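PDB 6XJJ: 2-oxoglutarate-dependent dioxygenase tropC from Talaromyces stipitatus, which acts as an iron(II)- and 2-oxoglutarate-dependent dioxygenase in the biosynthesis of fungal tropolones. Local coordinates for residues Y181-R194 with L211-R223. Residues are numbered along the deposited sequence; the frame is centred on the assembly and turned at random.
Sequences YRALMLDLVSTIVR and LNDILINPSIPMR
R182 and M222 lie alongside one another, running opposite ways, where the long helix 171-204 packs against the chain leading into strand 222-227 of the main sheet, part of the double-stranded beta-helix core expected of this family. Bent at chi3 (63°), the R182 side chain turns its guanidinium edge to I220: NH2 donates to I220 O with an N-H...O angle of 153°, and NH1 adds a weak, strongly bent bond (123°) to the same oxygen. R182 CG rests against M222 CE. That methyl also packs at the Y181 ring edge, Y181 CD2 to M222 CE 3.4 Å, and touches M185 CG, while M222 SD makes a Met-aromatic contact at the ring edge.

At the far end V193 points into the 3-10 turn that holds I214 and L215, its CG2 3.8 Å from I214 CD1 and its CG1 beside L211 CB. L215 packs its two methyls on S190; between the ends L186 CD1 touches P218 CG, roughly perpendicular, and L186 CD2 lies near I220 CD1. From the sheet side, V314 and F316 back M222, and T144 gives R182 NH1 a second, weak partner. S190 OG donates to L186 O at 2.9 Å, it and S190 N approaching opposite faces of the L186 carbonyl plane.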
loop_
_atom_site.group_PDB
_atom_site.type_symbol
_atom_site.label_atom_id
_atom_site.label_comp_id
_atom_site.label_asym_id
_atom_site.label_seq_id
_atom_site.Cartn_x
_atom_site.Cartn_y
_atom_site.Cartn_z
ATOM N N TYR A 181 -7.931 -0.698 11.314
ATOM C CA TYR A 181 -6.620 -0.540 10.694
ATOM C C TYR A 181 -6.698 0.405 9.501
ATOM O O TYR A 181 -5.826 1.264 9.320
ATOM C CB TYR A 181 -6.085 -1.906 10.265
ATOM C CG TYR A 181 -4.677 -1.875 9.726
ATOM C CD1 TYR A 181 -3.593 -1.927 10.585
ATOM C CD2 TYR A 181 -4.431 -1.775 8.362
ATOM C CE1 TYR A 181 -2.298 -1.902 10.106
ATOM C CE2 TYR A 181 -3.139 -1.740 7.872
ATOM C CZ TYR A 181 -2.076 -1.802 8.753
ATOM O OH TYR A 181 -0.785 -1.774 8.283
ATOM N N ARG A 182 -7.745 0.264 8.680
ATOM C CA ARG A 182 -7.982 1.211 7.594
ATOM C C ARG A 182 -7.963 2.653 8.087
ATOM O O ARG A 182 -7.380 3.530 7.439
ATOM C CB ARG A 182 -9.315 0.911 6.906
ATOM C CG ARG A 182 -9.312 -0.339 6.028
ATOM C CD ARG A 182 -10.663 -0.537 5.350
ATOM N NE ARG A 182 -10.930 0.584 4.460
ATOM C CZ ARG A 182 -10.409 0.712 3.242
ATOM N NH1 ARG A 182 -9.587 -0.208 2.746
ATOM N NH2 ARG A 182 -10.695 1.779 2.515
ATOM N N ALA A 183 -8.605 2.925 9.222
ATOM C CA ALA A 183 -8.634 4.289 9.738
ATOM C C ALA A 183 -7.235 4.766 10.102
ATOM O O ALA A 183 -6.836 5.886 9.758
ATOM C CB ALA A 183 -9.559 4.366 10.944
ATOM N N LEU A 184 -6.472 3.929 10.809
ATOM C CA LEU A 184 -5.087 4.275 11.110
ATOM C C LEU A 184 -4.297 4.509 9.833
ATOM O O LEU A 184 -3.484 5.436 9.764
ATOM C CB LEU A 184 -4.434 3.173 11.944
ATOM C CG LEU A 184 -5.002 2.917 13.336
ATOM C CD1 LEU A 184 -4.361 1.685 13.952
ATOM C CD2 LEU A 184 -4.778 4.113 14.224
ATOM N N MET A 185 -4.529 3.690 8.801
ATOM C CA MET A 185 -3.830 3.915 7.540
ATOM C C MET A 185 -4.245 5.235 6.899
ATOM O O MET A 185 -3.386 6.025 6.490
ATOM C CB MET A 185 -4.080 2.779 6.554
ATOM C CG MET A 185 -3.539 1.396 6.914
ATOM S SD MET A 185 -1.856 1.435 7.550
ATOM C CE MET A 185 -1.054 2.376 6.294
ATOM N N LEU A 186 -5.552 5.492 6.785
ATOM C CA LEU A 186 -5.995 6.778 6.251
ATOM C C LEU A 186 -5.336 7.941 6.981
ATOM O O LEU A 186 -4.940 8.933 6.356
ATOM C CB LEU A 186 -7.518 6.903 6.329
ATOM C CG LEU A 186 -8.054 8.293 5.957
ATOM C CD1 LEU A 186 -7.604 8.705 4.576
ATOM C CD2 LEU A 186 -9.567 8.328 6.034
ATOM N N ASP A 187 -5.206 7.843 8.304
ATOM C CA ASP A 187 -4.589 8.935 9.044
ATOM C C ASP A 187 -3.118 9.078 8.686
ATOM O O ASP A 187 -2.620 10.195 8.495
ATOM C CB ASP A 187 -4.731 8.714 10.543
ATOM C CG ASP A 187 -4.133 9.846 11.335
ATOM O OD1 ASP A 187 -4.699 10.959 11.299
ATOM O OD2 ASP A 187 -3.070 9.635 11.952
ATOM N N LEU A 188 -2.402 7.958 8.617
ATOM C CA LEU A 188 -0.986 8.004 8.279
ATOM C C LEU A 188 -0.763 8.527 6.865
ATOM O O LEU A 188 0.173 9.300 6.629
ATOM C CB LEU A 188 -0.370 6.616 8.449
ATOM C CG LEU A 188 1.083 6.435 8.001
ATOM C CD1 LEU A 188 2.008 7.379 8.733
ATOM C CD2 LEU A 188 1.513 4.999 8.242
ATOM N N VAL A 189 -1.609 8.131 5.908
ATOM C CA VAL A 189 -1.357 8.538 4.532
ATOM C C VAL A 189 -1.654 10.020 4.373
ATOM O O VAL A 189 -1.067 10.691 3.517
ATOM C CB VAL A 189 -2.172 7.688 3.537
ATOM C CG1 VAL A 189 -3.626 8.105 3.510
ATOM C CG2 VAL A 189 -1.561 7.762 2.161
ATOM N N SER A 190 -2.565 10.558 5.191
ATOM C CA SER A 190 -2.817 11.995 5.173
ATOM C C SER A 190 -1.607 12.762 5.688
ATOM O O SER A 190 -1.269 13.832 5.164
ATOM C CB SER A 190 -4.048 12.320 6.012
ATOM O OG SER A 190 -5.202 11.691 5.485
ATOM N N THR A 191 -0.945 12.227 6.716
ATOM C CA THR A 191 0.313 12.801 7.179
ATOM C C THR A 191 1.365 12.760 6.074
ATOM O O THR A 191 2.030 13.764 5.787
ATOM C CB THR A 191 0.804 12.038 8.414
ATOM O OG1 THR A 191 -0.188 12.098 9.444
ATOM C CG2 THR A 191 2.114 12.620 8.933
ATOM N N ILE A 192 1.524 11.595 5.440
ATOM C CA ILE A 192 2.506 11.441 4.370
ATOM C C ILE A 192 2.250 12.448 3.258
ATOM O O ILE A 192 3.184 13.069 2.740
ATOM C CB ILE A 192 2.484 9.991 3.847
ATOM C CG1 ILE A 192 2.980 9.039 4.941
ATOM C CG2 ILE A 192 3.360 9.839 2.603
ATOM C CD1 ILE A 192 2.717 7.574 4.676
ATOM N N VAL A 193 0.987 12.626 2.873
ATOM C CA VAL A 193 0.663 13.559 1.798
ATOM C C VAL A 193 1.115 14.971 2.140
ATOM O O VAL A 193 1.680 15.674 1.295
ATOM C CB VAL A 193 -0.840 13.503 1.484
ATOM C CG1 VAL A 193 -1.241 14.667 0.598
ATOM C CG2 VAL A 193 -1.165 12.185 0.786
ATOM N N ARG A 194 0.865 15.418 3.374
ATOM C CA ARG A 194 1.204 16.793 3.723
ATOM C C ARG A 194 2.709 16.998 3.780
ATOM O O ARG A 194 3.192 18.104 3.508
ATOM C CB ARG A 194 0.576 17.169 5.062
ATOM C CG ARG A 194 -0.930 17.044 5.081
ATOM C CD ARG A 194 -1.536 17.540 6.379
ATOM N NE ARG A 194 -2.931 17.125 6.479
ATOM C CZ ARG A 194 -3.356 16.048 7.140
ATOM N NH1 ARG A 194 -2.509 15.299 7.839
ATOM N NH2 ARG A 194 -4.647 15.747 7.142
ATOM N N LEU A 211 -1.205 19.225 -2.588
ATOM C CA LEU A 211 -1.624 17.853 -2.808
ATOM C C LEU A 211 -2.816 17.459 -1.954
ATOM O O LEU A 211 -3.321 16.347 -2.103
ATOM C CB LEU A 211 -0.464 16.902 -2.496
ATOM C CG LEU A 211 0.886 17.184 -3.163
ATOM C CD1 LEU A 211 1.924 16.187 -2.671
ATOM C CD2 LEU A 211 0.818 17.181 -4.680
ATOM N N ASN A 212 -3.269 18.323 -1.050
ATOM C CA ASN A 212 -4.197 17.873 -0.024
ATOM C C ASN A 212 -5.598 17.577 -0.551
ATOM O O ASN A 212 -6.408 17.019 0.193
ATOM C CB ASN A 212 -4.261 18.910 1.092
ATOM C CG ASN A 212 -2.943 19.033 1.837
ATOM O OD1 ASN A 212 -2.058 18.181 1.700
ATOM N ND2 ASN A 212 -2.828 20.058 2.675
ATOM N N ASP A 213 -5.906 17.903 -1.807
ATOM C CA ASP A 213 -7.240 17.624 -2.330
ATOM C C ASP A 213 -7.498 16.137 -2.559
ATOM O O ASP A 213 -8.664 15.737 -2.640
ATOM C CB ASP A 213 -7.461 18.395 -3.630
ATOM C CG ASP A 213 -7.624 19.882 -3.394
ATOM O OD1 ASP A 213 -7.871 20.268 -2.233
ATOM O OD2 ASP A 213 -7.508 20.668 -4.355
ATOM N N ILE A 214 -6.452 15.312 -2.693
ATOM C CA ILE A 214 -6.660 13.866 -2.749
ATOM C C ILE A 214 -7.125 13.301 -1.420
ATOM O O ILE A 214 -7.596 12.159 -1.371
ATOM C CB ILE A 214 -5.399 13.088 -3.173
ATOM C CG1 ILE A 214 -4.182 13.584 -2.390
ATOM C CG2 ILE A 214 -5.202 13.122 -4.691
ATOM C CD1 ILE A 214 -2.967 12.687 -2.471
ATOM N N LEU A 215 -6.973 14.042 -0.329
ATOM C CA LEU A 215 -7.531 13.582 0.932
ATOM C C LEU A 215 -9.028 13.847 1.025
ATOM O O LEU A 215 -9.683 13.271 1.899
ATOM C CB LEU A 215 -6.791 14.243 2.096
ATOM C CG LEU A 215 -5.283 13.970 2.093
ATOM C CD1 LEU A 215 -4.609 14.747 3.185
ATOM C CD2 LEU A 215 -4.960 12.490 2.222
ATOM N N ILE A 216 -9.575 14.670 0.131
ATOM C CA ILE A 216 -11.009 14.950 0.082
ATOM C C ILE A 216 -11.734 13.741 -0.509
ATOM O O ILE A 216 -11.726 13.532 -1.726
ATOM C CB ILE A 216 -11.310 16.214 -0.732
ATOM C CG1 ILE A 216 -10.617 17.443 -0.135
ATOM C CG2 ILE A 216 -12.809 16.448 -0.820
ATOM C CD1 ILE A 216 -11.014 17.764 1.302
ATOM N N ASN A 217 -12.396 12.970 0.345
ATOM C CA ASN A 217 -13.259 11.876 -0.080
ATOM C C ASN A 217 -12.436 10.865 -0.870
ATOM O O ASN A 217 -12.724 10.602 -2.042
ATOM C CB ASN A 217 -14.410 12.402 -0.935
ATOM C CG ASN A 217 -15.647 11.537 -0.828
ATOM O OD1 ASN A 217 -16.009 11.103 0.270
ATOM N ND2 ASN A 217 -16.262 11.217 -1.967
ATOM N N PRO A 218 -11.429 10.264 -0.252
ATOM C CA PRO A 218 -10.375 9.589 -1.015
ATOM C C PRO A 218 -10.754 8.180 -1.440
ATOM O O PRO A 218 -11.591 7.514 -0.829
ATOM C CB PRO A 218 -9.212 9.555 -0.023
ATOM C CG PRO A 218 -9.894 9.475 1.317
ATOM C CD PRO A 218 -11.170 10.248 1.198
ATOM N N SER A 219 -10.093 7.723 -2.502
ATOM C CA SER A 219 -10.214 6.345 -2.964
ATOM C C SER A 219 -9.066 5.570 -2.329
ATOM O O SER A 219 -7.901 5.763 -2.688
ATOM C CB SER A 219 -10.173 6.273 -4.488
ATOM O OG SER A 219 -10.352 4.949 -4.962
ATOM N N ILE A 220 -9.392 4.719 -1.367
ATOM C CA ILE A 220 -8.375 4.104 -0.523
ATOM C C ILE A 220 -8.614 2.606 -0.405
ATOM O O ILE A 220 -9.137 2.128 0.612
ATOM C CB ILE A 220 -8.339 4.766 0.860
ATOM C CG1 ILE A 220 -9.761 4.938 1.398
ATOM C CG2 ILE A 220 -7.588 6.080 0.786
ATOM C CD1 ILE A 220 -9.823 5.340 2.846
ATOM N N PRO A 221 -8.229 1.829 -1.405
ATOM C CA PRO A 221 -8.235 0.379 -1.239
ATOM C C PRO A 221 -7.075 -0.103 -0.387
ATOM O O PRO A 221 -6.014 0.521 -0.297
ATOM C CB PRO A 221 -8.120 -0.134 -2.678
ATOM C CG PRO A 221 -7.360 0.904 -3.373
ATOM C CD PRO A 221 -7.752 2.222 -2.742
ATOM N N MET A 222 -7.335 -1.217 0.278
ATOM C CA MET A 222 -6.356 -1.988 1.025
ATOM C C MET A 222 -6.466 -3.430 0.568
ATOM O O MET A 222 -7.547 -3.878 0.185
ATOM C CB MET A 222 -6.624 -1.917 2.516
ATOM C CG MET A 222 -5.522 -2.535 3.420
ATOM S SD MET A 222 -5.957 -2.666 5.146
ATOM C CE MET A 222 -6.083 -0.976 5.554
ATOM N N ARG A 223 -5.349 -4.157 0.625
ATOM C CA ARG A 223 -5.346 -5.578 0.297
ATOM C C ARG A 223 -4.660 -6.363 1.403
ATOM O O ARG A 223 -3.584 -5.979 1.874
ATOM C CB ARG A 223 -4.658 -5.858 -1.047
ATOM C CG ARG A 223 -5.352 -5.170 -2.205
ATOM C CD ARG A 223 -5.012 -5.753 -3.562
ATOM N NE ARG A 223 -5.683 -5.020 -4.633
ATOM C CZ ARG A 223 -5.742 -5.430 -5.892
ATOM N NH1 ARG A 223 -5.216 -6.595 -6.233
ATOM N NH2 ARG A 223 -6.374 -4.701 -6.801
#